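Long-range contacts in restriction endonuclease (PDB 4F0Q), which probably recognises methylated cytosine in DNA and cleaves the DNA, acting as a tetrameric, modification-dependent restriction endonuclease that binds magnesium: residues H111-G116 and S205-V210; L156-A161 and G180-E185. All coordinates share one frame; numbering follows the deposited sequence.

Interaction 1: H111-G116 and S205-V210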
# COMPACT_ATOMS: atom_id res chain seq x y z
N HIS A 111 -0.35 18.92 -10.53
CA HIS A 111 -0.42 18.06 -11.71
C HIS A 111 -1.53 18.48 -12.66
O HIS A 111 -2.63 18.83 -12.24
CB HIS A 111 -0.61 16.59 -11.31
CG HIS A 111 -0.69 15.66 -12.48
ND1 HIS A 111 -1.88 15.35 -13.10
CD2 HIS A 111 0.27 14.98 -13.15
CE1 HIS A 111 -1.65 14.51 -14.10
NE2 HIS A 111 -0.36 14.27 -14.15
N VAL A 112 -1.22 18.45 -13.96
CA VAL A 112 -2.22 18.75 -14.98
C VAL A 112 -2.16 17.73 -16.11
O VAL A 112 -1.12 17.55 -16.75
CB VAL A 112 -2.03 20.17 -15.57
CG1 VAL A 112 -3.00 20.39 -16.72
CG2 VAL A 112 -2.23 21.23 -14.49
N ARG A 113 -3.28 17.06 -16.36
CA ARG A 113 -3.40 16.14 -17.48
C ARG A 113 -3.88 16.91 -18.70
O ARG A 113 -5.01 17.42 -18.72
CB ARG A 113 -4.38 15.02 -17.15
CG ARG A 113 -4.63 14.04 -18.29
CD ARG A 113 -3.39 13.22 -18.59
NE ARG A 113 -2.91 12.50 -17.41
CZ ARG A 113 -3.38 11.32 -17.01
NH1 ARG A 113 -4.35 10.72 -17.69
NH2 ARG A 113 -2.88 10.74 -15.93
N TYR A 114 -3.03 17.01 -19.72
CA TYR A 114 -3.36 17.81 -20.90
C TYR A 114 -3.31 17.00 -22.19
O TYR A 114 -2.35 16.29 -22.46
CB TYR A 114 -2.42 19.01 -21.00
CG TYR A 114 -2.72 19.92 -22.17
CD1 TYR A 114 -3.80 20.78 -22.14
CD2 TYR A 114 -1.91 19.90 -23.30
CE1 TYR A 114 -4.08 21.61 -23.21
CE2 TYR A 114 -2.19 20.73 -24.38
CZ TYR A 114 -3.27 21.58 -24.33
OH TYR A 114 -3.55 22.40 -25.39
N PHE A 115 -4.36 17.13 -23.00
CA PHE A 115 -4.46 16.41 -24.26
C PHE A 115 -4.08 17.29 -25.45
O PHE A 115 -4.35 18.49 -25.45
CB PHE A 115 -5.86 15.84 -24.45
CG PHE A 115 -6.23 14.79 -23.43
CD1 PHE A 115 -6.81 15.15 -22.22
CD2 PHE A 115 -6.00 13.45 -23.68
CE1 PHE A 115 -7.14 14.20 -21.28
CE2 PHE A 115 -6.33 12.49 -22.75
CZ PHE A 115 -6.90 12.86 -21.55
N GLY A 116 -3.46 16.68 -26.45
CA GLY A 116 -2.95 17.40 -27.60
C GLY A 116 -4.01 17.98 -28.53
O GLY A 116 -5.19 18.05 -28.18
N SER A 205 -1.40 12.30 -24.79
CA SER A 205 -1.82 12.62 -23.43
C SER A 205 -0.59 12.92 -22.58
O SER A 205 0.36 12.14 -22.55
CB SER A 205 -2.60 11.46 -22.82
OG SER A 205 -3.06 11.77 -21.52
N LEU A 206 -0.61 14.07 -21.91
CA LEU A 206 0.57 14.54 -21.18
C LEU A 206 0.33 14.74 -19.69
O LEU A 206 -0.63 15.40 -19.28
CB LEU A 206 1.09 15.85 -21.80
CG LEU A 206 1.86 15.81 -23.12
CD1 LEU A 206 0.95 15.53 -24.31
CD2 LEU A 206 2.63 17.10 -23.33
N ASP A 207 1.20 14.15 -18.88
CA ASP A 207 1.27 14.43 -17.46
C ASP A 207 2.21 15.59 -17.23
O ASP A 207 3.42 15.48 -17.46
CB ASP A 207 1.76 13.21 -16.68
CG ASP A 207 0.72 12.11 -16.59
OD1 ASP A 207 -0.48 12.43 -16.54
OD2 ASP A 207 1.12 10.92 -16.58
N LEU A 208 1.66 16.72 -16.78
CA LEU A 208 2.43 17.93 -16.54
C LEU A 208 2.59 18.20 -15.05
O LEU A 208 1.64 18.04 -14.27
CB LEU A 208 1.76 19.13 -17.22
CG LEU A 208 1.52 19.04 -18.73
CD1 LEU A 208 0.83 20.30 -19.23
CD2 LEU A 208 2.83 18.82 -19.47
N ALA A 209 3.78 18.63 -14.67
CA ALA A 209 4.08 18.95 -13.28
C ALA A 209 4.27 20.45 -13.10
O ALA A 209 5.29 21.01 -13.50
CB ALA A 209 5.32 18.20 -12.82
N VAL A 210 3.28 21.10 -12.50
CA VAL A 210 3.37 22.52 -12.21
C VAL A 210 4.37 22.76 -11.09
O VAL A 210 4.20 22.26 -9.98
CB VAL A 210 2.00 23.11 -11.81
CG1 VAL A 210 2.13 24.58 -11.47
CG2 VAL A 210 0.99 22.89 -12.92

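Interaction 2: L156-A161 and G180-E185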
# COMPACT_ATOMS: atom_id res chain seq x y z
N LEU A 156 6.30 25.36 -19.84
CA LEU A 156 4.89 25.31 -20.23
C LEU A 156 4.03 26.16 -19.31
O LEU A 156 3.58 25.70 -18.26
CB LEU A 156 4.38 23.87 -20.27
CG LEU A 156 4.45 23.14 -21.61
CD1 LEU A 156 5.89 22.97 -22.09
CD2 LEU A 156 3.75 21.80 -21.53
N PHE A 157 3.80 27.41 -19.72
CA PHE A 157 2.95 28.32 -18.97
C PHE A 157 1.48 28.00 -19.22
O PHE A 157 0.97 28.20 -20.33
CB PHE A 157 3.25 29.77 -19.35
CG PHE A 157 4.43 30.36 -18.63
CD1 PHE A 157 5.68 29.78 -18.74
CD2 PHE A 157 4.29 31.49 -17.85
CE1 PHE A 157 6.77 30.31 -18.08
CE2 PHE A 157 5.37 32.03 -17.19
CZ PHE A 157 6.61 31.44 -17.30
N LEU A 158 0.81 27.51 -18.19
CA LEU A 158 -0.58 27.08 -18.32
C LEU A 158 -1.56 28.22 -18.09
O LEU A 158 -1.39 29.03 -17.18
CB LEU A 158 -0.87 25.93 -17.36
CG LEU A 158 0.05 24.71 -17.51
CD1 LEU A 158 -0.30 23.64 -16.49
CD2 LEU A 158 -0.02 24.16 -18.92
N PHE A 159 -2.59 28.28 -18.93
CA PHE A 159 -3.67 29.24 -18.77
C PHE A 159 -5.00 28.54 -19.01
O PHE A 159 -5.07 27.59 -19.79
CB PHE A 159 -3.51 30.41 -19.74
CG PHE A 159 -2.28 31.23 -19.51
CD1 PHE A 159 -2.29 32.29 -18.61
CD2 PHE A 159 -1.10 30.96 -20.19
CE1 PHE A 159 -1.16 33.05 -18.39
CE2 PHE A 159 0.03 31.71 -19.97
CZ PHE A 159 0.00 32.76 -19.07
N ARG A 160 -6.06 29.01 -18.36
CA ARG A 160 -7.39 28.46 -18.63
C ARG A 160 -8.48 29.53 -18.67
O ARG A 160 -8.56 30.38 -17.78
CB ARG A 160 -7.75 27.35 -17.64
CG ARG A 160 -7.75 27.76 -16.18
CD ARG A 160 -8.08 26.58 -15.28
NE ARG A 160 -7.90 26.88 -13.87
CZ ARG A 160 -8.09 26.01 -12.89
NH1 ARG A 160 -8.47 24.77 -13.16
NH2 ARG A 160 -7.90 26.37 -11.62
N ALA A 161 -9.31 29.49 -19.71
CA ALA A 161 -10.40 30.44 -19.86
C ALA A 161 -11.42 30.28 -18.73
O ALA A 161 -12.14 29.28 -18.67
CB ALA A 161 -11.07 30.27 -21.21
N GLY A 180 0.38 28.47 -13.64
CA GLY A 180 1.76 28.15 -13.33
C GLY A 180 2.59 27.68 -14.51
O GLY A 180 2.09 27.55 -15.63
N ALA A 181 3.87 27.43 -14.25
CA ALA A 181 4.77 26.87 -15.25
C ALA A 181 4.89 25.37 -15.02
O ALA A 181 4.98 24.91 -13.89
CB ALA A 181 6.14 27.54 -15.16
N ALA A 182 4.88 24.60 -16.11
CA ALA A 182 4.85 23.15 -15.99
C ALA A 182 5.99 22.45 -16.73
O ALA A 182 6.51 22.94 -17.73
CB ALA A 182 3.51 22.62 -16.47
N ILE A 183 6.37 21.28 -16.20
CA ILE A 183 7.34 20.41 -16.86
C ILE A 183 6.59 19.21 -17.42
O ILE A 183 5.72 18.65 -16.75
CB ILE A 183 8.39 19.89 -15.87
CG1 ILE A 183 9.04 21.05 -15.11
CG2 ILE A 183 9.45 19.07 -16.59
CD1 ILE A 183 10.09 20.62 -14.12
N ILE A 184 6.92 18.81 -18.65
CA ILE A 184 6.34 17.60 -19.21
C ILE A 184 6.90 16.39 -18.48
O ILE A 184 8.01 15.93 -18.78
CB ILE A 184 6.62 17.48 -20.72
CG1 ILE A 184 6.04 18.68 -21.47
CG2 ILE A 184 6.04 16.19 -21.28
CD1 ILE A 184 6.21 18.61 -22.97
N GLU A 185 6.14 15.88 -17.52
CA GLU A 185 6.57 14.73 -16.74
C GLU A 185 6.39 13.44 -17.54
O GLU A 185 7.23 12.54 -17.47
CB GLU A 185 5.81 14.64 -15.42
CG GLU A 185 6.27 13.50 -14.53
CD GLU A 185 5.48 13.42 -13.24
OE1 GLU A 185 4.34 13.93 -13.20
OE2 GLU A 185 5.99 12.83 -12.26

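Interaction 1: H111-G116 and S205-V210
Strands 111-115 and 205-210 run antiparallel as neighbours in the curled beta-sheet of the N-terminal AspBHI-like domain, a family assigned to the PUA clan and, by inference, the part that reads modified DNA. The backbone ladder has two hydrogen-bonded pairs, Val112 with Leu208 and Tyr114 with Leu206. Its straightest rung goes from Tyr114 N to Leu206 O (2.9 Å, 168° at the hydrogen), in the plane of the carbonyl. Leu208 N, by contrast, reaches Val112 O from above the carbonyl plane. Between the rungs, the CA-H groups of His111 and Arg113 point at the carbonyl oxygens of Leu208 and Leu206.

On the face carrying Val112, Tyr114, Leu206 and Leu208 the packing is apolar. Leu208 CD1 lies 3.9 Å from Tyr114 CB, and farther along Val112 CG2 touches CG2 of Val210 as the two side chains cross obliquely. Leu156 and Leu158 continue this layer.

The other face carries a largely buried polar cluster around Asp207. Arg113 has CG anti to its backbone N (chi1 177°), then bends at chi2 and chi3, so that its guanidinium folds back alongside the carboxylate in a salt bridge. Ser205 OG sits beside the bend, 3.3 Å from Arg113 CD, and also approaches Phe115 CE2. Asp207 OD2 pairs with Arg186, and Arg113 NH1 with Glu314. Arg318 of the second subunit packs on His111 and Asp207, bringing a like charge near Arg113. The surrounding cations would probably keep Asp207 ionised. Two donors grip one oxygen, both through bent bonds: Arg113 NE reaches the syn lone pair of Asp207 OD1 at 2.6 Å, while His111 NE2 meets Asp207 OD1 at 3.0 Å from above the carboxylate plane, the oxygen lying in the imidazole plane.

Interaction 2: L156-A161 and G180-E185
Phe157 and Leu158 both set CG anti to their carbonyl carbons, beside the backbone N. Phe157 stands on the same face of the sheet as Ala181, whose CB sits over one face of the ring, 4.1 Å from Phe157 CE1. Leu158, extended at chi2, carries CD1 to 3.9 Å from Ala182 CB. Ile184 likewise has CG1 anti to its carbonyl carbon, and this branch crosses Leu156 obliquely, with Ile184 CG1 3.9 Å from Leu156 CD2. The small methyl of Ala182 touches Leu156 CB as well as Leu158 CD1.

Three backbone bonds tie these antiparallel strands of the N-terminal domain's sheet. Leu158 N points at Gly180 O almost along the C=O axis, at 2.9 Å and nearly straight (172°). Leu156 and Ala182 form a hydrogen-bonded pair that is less even: Ala182 N to Leu156 O is short, 2.7 Å, but bent and from above the carbonyl plane, whereas Leu156 N to Ala182 O is longer, 3.2 Å, and lies on a lone pair. The short segments diverge strongly, at 126° between their directions, and the contact is concentrated at residues 156-158. Gly180 has a positive phi (98°), a backbone shape at which a side chain would collide with the preceding carbonyl.

Strand 85-89 flanks strand 156-166, its Ile85 and Ile87 touching Leu156; Phe221 meets the Phe157 ring on the opposite face of the sheet. Helix 130-142 packs through His142 on Leu156 and through Ala138 and His142 on Ile184, beside Leu206 and Leu208 of strand 200-210.

Interactions 1 and 2 belong to one continuous sheet, their centres about 8 Å apart. Strands 175-193 and 200-210, successive in the chain, are the neighbours that join them: Ala209 N lies 2.8 Å from Ile183 O, a probable hydrogen bond. Along the sequence, interaction 2 is nested within the loop that interaction 1 closes. Their apolar sides merge, with Val112 CG2 3.7 Å from Leu158 CD1 and Leu208 CD2 equally close to Ile184 CA. Both contacts lie in the N-terminal domain, whereas the magnesium site of Asp334, Gln355 and Ala356 belongs to the PDDEXK-type nuclease domain, so neither contact supplies a metal ligand.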